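Local coordinates for HNH endonuclease (Geobacillus virus E2, PDB 5H0M), which probably nicks DNA as a thermophilic phage endonuclease of the HNH family, with a largely helical fold that binds a zinc ion, at residues A[91-96]-A[108-113]. Sequence-based numbering, arbitrary orientation.
Sequences VDHITP and DNLQSL
N109 meets the I94-T95 segment with both backbone and side chain. Its carboxamide lies with CG anti to the backbone N (chi1 -170°), which sets it against the T95 main chain: OD1 accepts T95 N at 2.8 Å on an in-plane lone pair, and ND2 donates to T95 O at 3.2 Å. ND2 also reaches K103 O. The backbone O of N109 takes I94 N at 2.8 Å, the donor well above the carbonyl plane. I94 lays CG1 and CD1 against Q111, CD1 standing 3.7 Å from Q111 CG, while Q111 OE1 bonds to H78 and, through a water, to D92 O. Between V91 and H93 the strands pair antiparallel, D92 and Q111 forming the hydrogen-bonded pair (D92 N to Q111 O 2.9 Å, Q111 N to D92 O 3.0 Å). On the opposite face L110 CD2 sits 3.5 Å from the H93 ring centroid, 10° off its normal, a CH-pi contact; H93 NE2 bonds to R104 O. This is consistent with the two strands of the HNH beta-beta-alpha element, followed by helix 115-129. Hydrogen bonds to T95 and K103 hold the carboxamide's rotation, while I94 N to N109 O prolongs main-chain pairing past H93.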
loop_
_atom_site.group_PDB
_atom_site.type_symbol
_atom_site.label_atom_id
_atom_site.label_comp_id
_atom_site.label_asym_id
_atom_site.label_seq_id
_atom_site.Cartn_x
_atom_site.Cartn_y
_atom_site.Cartn_z
ATOM N N VAL A 91 0.162 1.279 -6.097
ATOM C CA VAL A 91 0.258 0.020 -5.367
ATOM C C VAL A 91 0.097 0.352 -3.891
ATOM O O VAL A 91 0.852 1.184 -3.366
ATOM C CB VAL A 91 1.599 -0.684 -5.605
ATOM C CG1 VAL A 91 1.731 -1.939 -4.767
ATOM C CG2 VAL A 91 1.739 -1.053 -7.070
ATOM N N ASP A 92 -0.870 -0.297 -3.243
ATOM C CA ASP A 92 -1.198 -0.024 -1.830
ATOM C C ASP A 92 -0.954 -1.248 -0.950
ATOM O O ASP A 92 -1.187 -2.391 -1.360
ATOM C CB ASP A 92 -2.660 0.414 -1.686
ATOM C CG ASP A 92 -2.965 1.096 -0.338
ATOM O OD1 ASP A 92 -2.041 1.650 0.317
ATOM O OD2 ASP A 92 -4.145 1.098 0.059
ATOM N N HIS A 93 -0.506 -0.971 0.271
ATOM C CA HIS A 93 -0.401 -1.973 1.330
ATOM C C HIS A 93 -1.771 -2.337 1.852
ATOM O O HIS A 93 -2.557 -1.447 2.200
ATOM C CB HIS A 93 0.457 -1.436 2.468
ATOM C CG HIS A 93 1.901 -1.292 2.107
ATOM N ND1 HIS A 93 2.384 -0.212 1.413
ATOM C CD2 HIS A 93 2.957 -2.112 2.315
ATOM C CE1 HIS A 93 3.684 -0.362 1.218
ATOM N NE2 HIS A 93 4.052 -1.514 1.742
ATOM N N ILE A 94 -2.051 -3.628 1.945
ATOM C CA ILE A 94 -3.363 -4.072 2.457
ATOM C C ILE A 94 -3.454 -3.749 3.945
ATOM O O ILE A 94 -4.315 -2.972 4.372
ATOM C CB ILE A 94 -3.616 -5.553 2.188
ATOM C CG1 ILE A 94 -3.618 -5.854 0.694
ATOM C CG2 ILE A 94 -4.913 -5.973 2.876
ATOM C CD1 ILE A 94 -3.772 -7.318 0.355
ATOM N N THR A 95 -2.543 -4.313 4.732
ATOM C CA THR A 95 -2.269 -3.815 6.080
ATOM C C THR A 95 -1.351 -2.614 5.905
ATOM O O THR A 95 -0.253 -2.758 5.363
ATOM C CB THR A 95 -1.584 -4.872 6.935
ATOM O OG1 THR A 95 -2.414 -6.040 7.002
ATOM C CG2 THR A 95 -1.327 -4.355 8.341
ATOM N N PRO A 96 -1.798 -1.429 6.317
ATOM C CA PRO A 96 -1.009 -0.236 6.010
ATOM C C PRO A 96 0.420 -0.300 6.534
ATOM O O PRO A 96 0.710 -0.933 7.552
ATOM C CB PRO A 96 -1.789 0.887 6.694
ATOM C CG PRO A 96 -3.198 0.397 6.714
ATOM C CD PRO A 96 -3.097 -1.086 6.933
ATOM N N ASP A 108 1.972 -10.487 -0.993
ATOM C CA ASP A 108 0.605 -10.787 -0.580
ATOM C C ASP A 108 -0.018 -9.715 0.304
ATOM O O ASP A 108 -1.178 -9.837 0.676
ATOM C CB ASP A 108 0.497 -12.173 0.068
ATOM C CG ASP A 108 1.234 -12.295 1.377
ATOM O OD1 ASP A 108 1.972 -11.394 1.800
ATOM O OD2 ASP A 108 1.081 -13.372 2.022
ATOM N N ASN A 109 0.749 -8.678 0.632
ATOM C CA ASN A 109 0.247 -7.512 1.345
ATOM C C ASN A 109 0.176 -6.301 0.425
ATOM O O ASN A 109 0.044 -5.185 0.908
ATOM C CB ASN A 109 1.142 -7.171 2.541
ATOM C CG ASN A 109 0.534 -6.129 3.451
ATOM O OD1 ASN A 109 -0.657 -6.194 3.762
ATOM N ND2 ASN A 109 1.336 -5.176 3.896
ATOM N N LEU A 110 0.256 -6.513 -0.891
ATOM C CA LEU A 110 0.287 -5.385 -1.838
ATOM C C LEU A 110 -0.686 -5.606 -2.991
ATOM O O LEU A 110 -0.750 -6.705 -3.541
ATOM C CB LEU A 110 1.713 -5.214 -2.383
ATOM C CG LEU A 110 2.719 -4.700 -1.364
ATOM C CD1 LEU A 110 4.132 -4.918 -1.865
ATOM C CD2 LEU A 110 2.472 -3.254 -0.995
ATOM N N GLN A 111 -1.442 -4.568 -3.348
ATOM C CA GLN A 111 -2.358 -4.652 -4.477
ATOM C C GLN A 111 -2.266 -3.426 -5.365
ATOM O O GLN A 111 -2.175 -2.303 -4.883
ATOM C CB GLN A 111 -3.804 -4.815 -4.019
ATOM C CG GLN A 111 -4.062 -6.000 -3.127
ATOM C CD GLN A 111 -5.536 -6.121 -2.797
ATOM O OE1 GLN A 111 -6.056 -5.376 -1.958
ATOM N NE2 GLN A 111 -6.210 -7.044 -3.457
ATOM N N SER A 112 -2.345 -3.659 -6.666
ATOM C CA SER A 112 -2.463 -2.574 -7.629
ATOM C C SER A 112 -3.910 -2.099 -7.644
ATOM O O SER A 112 -4.824 -2.925 -7.722
ATOM C CB SER A 112 -2.095 -3.078 -9.024
ATOM O OG SER A 112 -0.804 -3.687 -9.027
ATOM N N LEU A 113 -4.107 -0.778 -7.549
ATOM C CA LEU A 113 -5.443 -0.168 -7.418
ATOM C C LEU A 113 -5.595 1.035 -8.328
ATOM O O LEU A 113 -4.630 1.742 -8.610
ATOM C CB LEU A 113 -5.706 0.305 -5.983
ATOM C CG LEU A 113 -5.678 -0.758 -4.870
ATOM C CD1 LEU A 113 -5.915 -0.088 -3.534
ATOM C CD2 LEU A 113 -6.704 -1.849 -5.123
HETATM O O HOH W 1 -4.429 -2.932 -1.164
#